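Local coordinates for possible atls1-like light-inducible protein (Prochlorococcus marinus, PDB 2XCZ) that is of unknown function but belongs to the macrophage migration inhibitory factor (MIF) family, and is present here as an assembly of three subunits, at residues Gln21-Lys26 / Cys81-Gln86. Residues are numbered along the deposited sequence; the frame is centred on the assembly and turned at random.
Sequences QELSSK and CGHIEQ
H83 of helix 72-88 reaches L23 and E22 of helix 16-31, joining the two antiparallel helices that lie on the four-stranded sheet of the MIF fold. Each helix is the crossover of one beta-alpha-beta unit, so the contact ties the two units together. The backbones stay apart: the nearest CA atoms, of L23 and H83, are 7.2 Å from each other. One imidazole bridges most of this gap. CG of H83 is anti to the backbone N (chi1 -166°), which sends the ring outward to the other helix.

L23 lies over one face of the ring. L23 CA is 4.1 Å above the H83 ring plane, offset toward the rim. L23 CB is 3.8 Å from H83 NE2. On the sheet side, L23 packs on I4 and I6, and I84 also touches I6. The same strand thus supports both helices.

E22 comes to the edge of the ring instead. E22 CD is 3.3 Å from H83 CE1, close to the ring plane, and the carboxylate is turned 90° to the ring. E22 OE1 is 3.4 Å from H83 CE1 and 3.7 Å from H83 ND1, and no hydrogen bond joins the two residues. E22 OE1 uses its anti lone pair for a salt bridge to K26 NZ, at 3.0 Å, one turn further along its own helix.

The polar grip of H83 comes from NE2, which is hydrogen-bonded to the backbone O of L19, earlier on helix 16-31. This bond fixes the buried ring against the opposite helix and implies a proton on NE2. The E22 carboxylate would tend to stabilise a positive imidazole, but K26 NZ, 4.6 Å from H83 ND1, would offset this, so a neutral ring is plausible.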
loop_
_atom_site.group_PDB
_atom_site.type_symbol
_atom_site.label_atom_id
_atom_site.label_comp_id
_atom_site.label_asym_id
_atom_site.label_seq_id
_atom_site.Cartn_x
_atom_site.Cartn_y
_atom_site.Cartn_z
ATOM N N GLN A 21 1.639 -16.509 -10.574
ATOM C CA GLN A 21 0.623 -17.514 -10.865
ATOM C C GLN A 21 0.691 -18.689 -9.890
ATOM O O GLN A 21 -0.331 -19.188 -9.419
ATOM C CB GLN A 21 0.770 -18.006 -12.310
ATOM C CG GLN A 21 0.302 -17.000 -13.349
ATOM C CD GLN A 21 0.757 -17.371 -14.753
ATOM O OE1 GLN A 21 1.954 -17.528 -15.017
ATOM N NE2 GLN A 21 -0.193 -17.487 -15.666
ATOM N N GLU A 22 1.904 -19.123 -9.577
ATOM C CA GLU A 22 2.086 -20.192 -8.611
ATOM C C GLU A 22 1.627 -19.749 -7.221
ATOM O O GLU A 22 0.904 -20.472 -6.547
ATOM C CB GLU A 22 3.533 -20.648 -8.589
ATOM C CG GLU A 22 3.768 -21.876 -7.725
ATOM C CD GLU A 22 5.239 -22.193 -7.544
ATOM O OE1 GLU A 22 5.590 -22.803 -6.513
ATOM O OE2 GLU A 22 6.048 -21.823 -8.417
ATOM N N LEU A 23 2.048 -18.557 -6.803
ATOM C CA LEU A 23 1.564 -17.977 -5.552
ATOM C C LEU A 23 0.023 -17.858 -5.484
ATOM O O LEU A 23 -0.588 -18.107 -4.432
ATOM C CB LEU A 23 2.240 -16.620 -5.320
ATOM C CG LEU A 23 1.877 -15.878 -4.035
ATOM C CD1 LEU A 23 2.134 -16.736 -2.805
ATOM C CD2 LEU A 23 2.629 -14.555 -3.961
ATOM N N SER A 24 -0.585 -17.474 -6.607
ATOM C CA SER A 24 -2.025 -17.296 -6.723
ATOM C C SER A 24 -2.802 -18.593 -6.447
ATOM O O SER A 24 -3.746 -18.601 -5.651
ATOM C CB SER A 24 -2.369 -16.750 -8.114
ATOM O OG SER A 24 -3.766 -16.631 -8.289
ATOM N N SER A 25 -2.411 -19.682 -7.107
ATOM C CA SER A 25 -3.078 -20.978 -6.894
ATOM C C SER A 25 -2.876 -21.526 -5.473
ATOM O O SER A 25 -3.823 -22.019 -4.862
ATOM C CB SER A 25 -2.644 -22.000 -7.939
ATOM O OG SER A 25 -1.249 -21.932 -8.128
ATOM N N LYS A 26 -1.649 -21.419 -4.962
ATOM C CA LYS A 26 -1.333 -21.839 -3.594
ATOM C C LYS A 26 -2.142 -21.078 -2.556
ATOM O O LYS A 26 -2.692 -21.679 -1.620
ATOM C CB LYS A 26 0.168 -21.714 -3.318
ATOM C CG LYS A 26 0.974 -22.689 -4.186
ATOM C CD LYS A 26 2.435 -22.764 -3.811
ATOM C CE LYS A 26 3.023 -24.051 -4.379
ATOM N NZ LYS A 26 4.473 -24.160 -4.094
ATOM N N CYS A 81 6.434 -16.526 2.862
ATOM C CA CYS A 81 7.871 -16.366 3.124
ATOM C C CYS A 81 8.658 -17.449 2.397
ATOM O O CYS A 81 9.706 -17.171 1.810
ATOM C CB CYS A 81 8.181 -16.390 4.616
ATOM S SG CYS A 81 7.572 -14.936 5.482
ATOM N N GLY A 82 8.126 -18.671 2.411
ATOM C CA GLY A 82 8.776 -19.785 1.712
ATOM C C GLY A 82 8.855 -19.581 0.207
ATOM O O GLY A 82 9.917 -19.794 -0.412
ATOM N N HIS A 83 7.740 -19.146 -0.378
ATOM C CA HIS A 83 7.652 -18.893 -1.816
ATOM C C HIS A 83 8.624 -17.780 -2.224
ATOM O O HIS A 83 9.342 -17.891 -3.225
ATOM C CB HIS A 83 6.212 -18.530 -2.201
ATOM C CG HIS A 83 5.957 -18.575 -3.674
ATOM N ND1 HIS A 83 5.775 -19.758 -4.358
ATOM C CD2 HIS A 83 5.866 -17.585 -4.596
ATOM C CE1 HIS A 83 5.586 -19.495 -5.641
ATOM N NE2 HIS A 83 5.628 -18.182 -5.810
ATOM N N ILE A 84 8.670 -16.712 -1.425
ATOM C CA ILE A 84 9.538 -15.583 -1.726
ATOM C C ILE A 84 11.032 -15.916 -1.543
ATOM O O ILE A 84 11.864 -15.503 -2.345
ATOM C CB ILE A 84 9.110 -14.307 -0.956
ATOM C CG1 ILE A 84 7.753 -13.825 -1.494
ATOM C CG2 ILE A 84 10.182 -13.229 -1.084
ATOM C CD1 ILE A 84 7.047 -12.806 -0.623
ATOM N N GLU A 85 11.350 -16.667 -0.492
ATOM C CA GLU A 85 12.698 -17.168 -0.238
ATOM C C GLU A 85 13.218 -17.948 -1.434
ATOM O O GLU A 85 14.316 -17.697 -1.922
ATOM C CB GLU A 85 12.689 -18.119 0.953
ATOM C CG GLU A 85 13.070 -17.516 2.267
ATOM C CD GLU A 85 13.721 -18.531 3.194
ATOM O OE1 GLU A 85 14.534 -18.127 4.044
ATOM O OE2 GLU A 85 13.415 -19.741 3.071
ATOM N N GLN A 86 12.402 -18.896 -1.884
ATOM C CA GLN A 86 12.738 -19.795 -2.995
ATOM C C GLN A 86 12.901 -19.050 -4.331
ATOM O O GLN A 86 13.871 -19.275 -5.065
ATOM C CB GLN A 86 11.659 -20.885 -3.087
ATOM C CG GLN A 86 11.730 -21.826 -4.278
ATOM C CD GLN A 86 12.425 -23.125 -3.940
ATOM O OE1 GLN A 86 11.777 -24.157 -3.734
ATOM N NE2 GLN A 86 13.751 -23.085 -3.866
#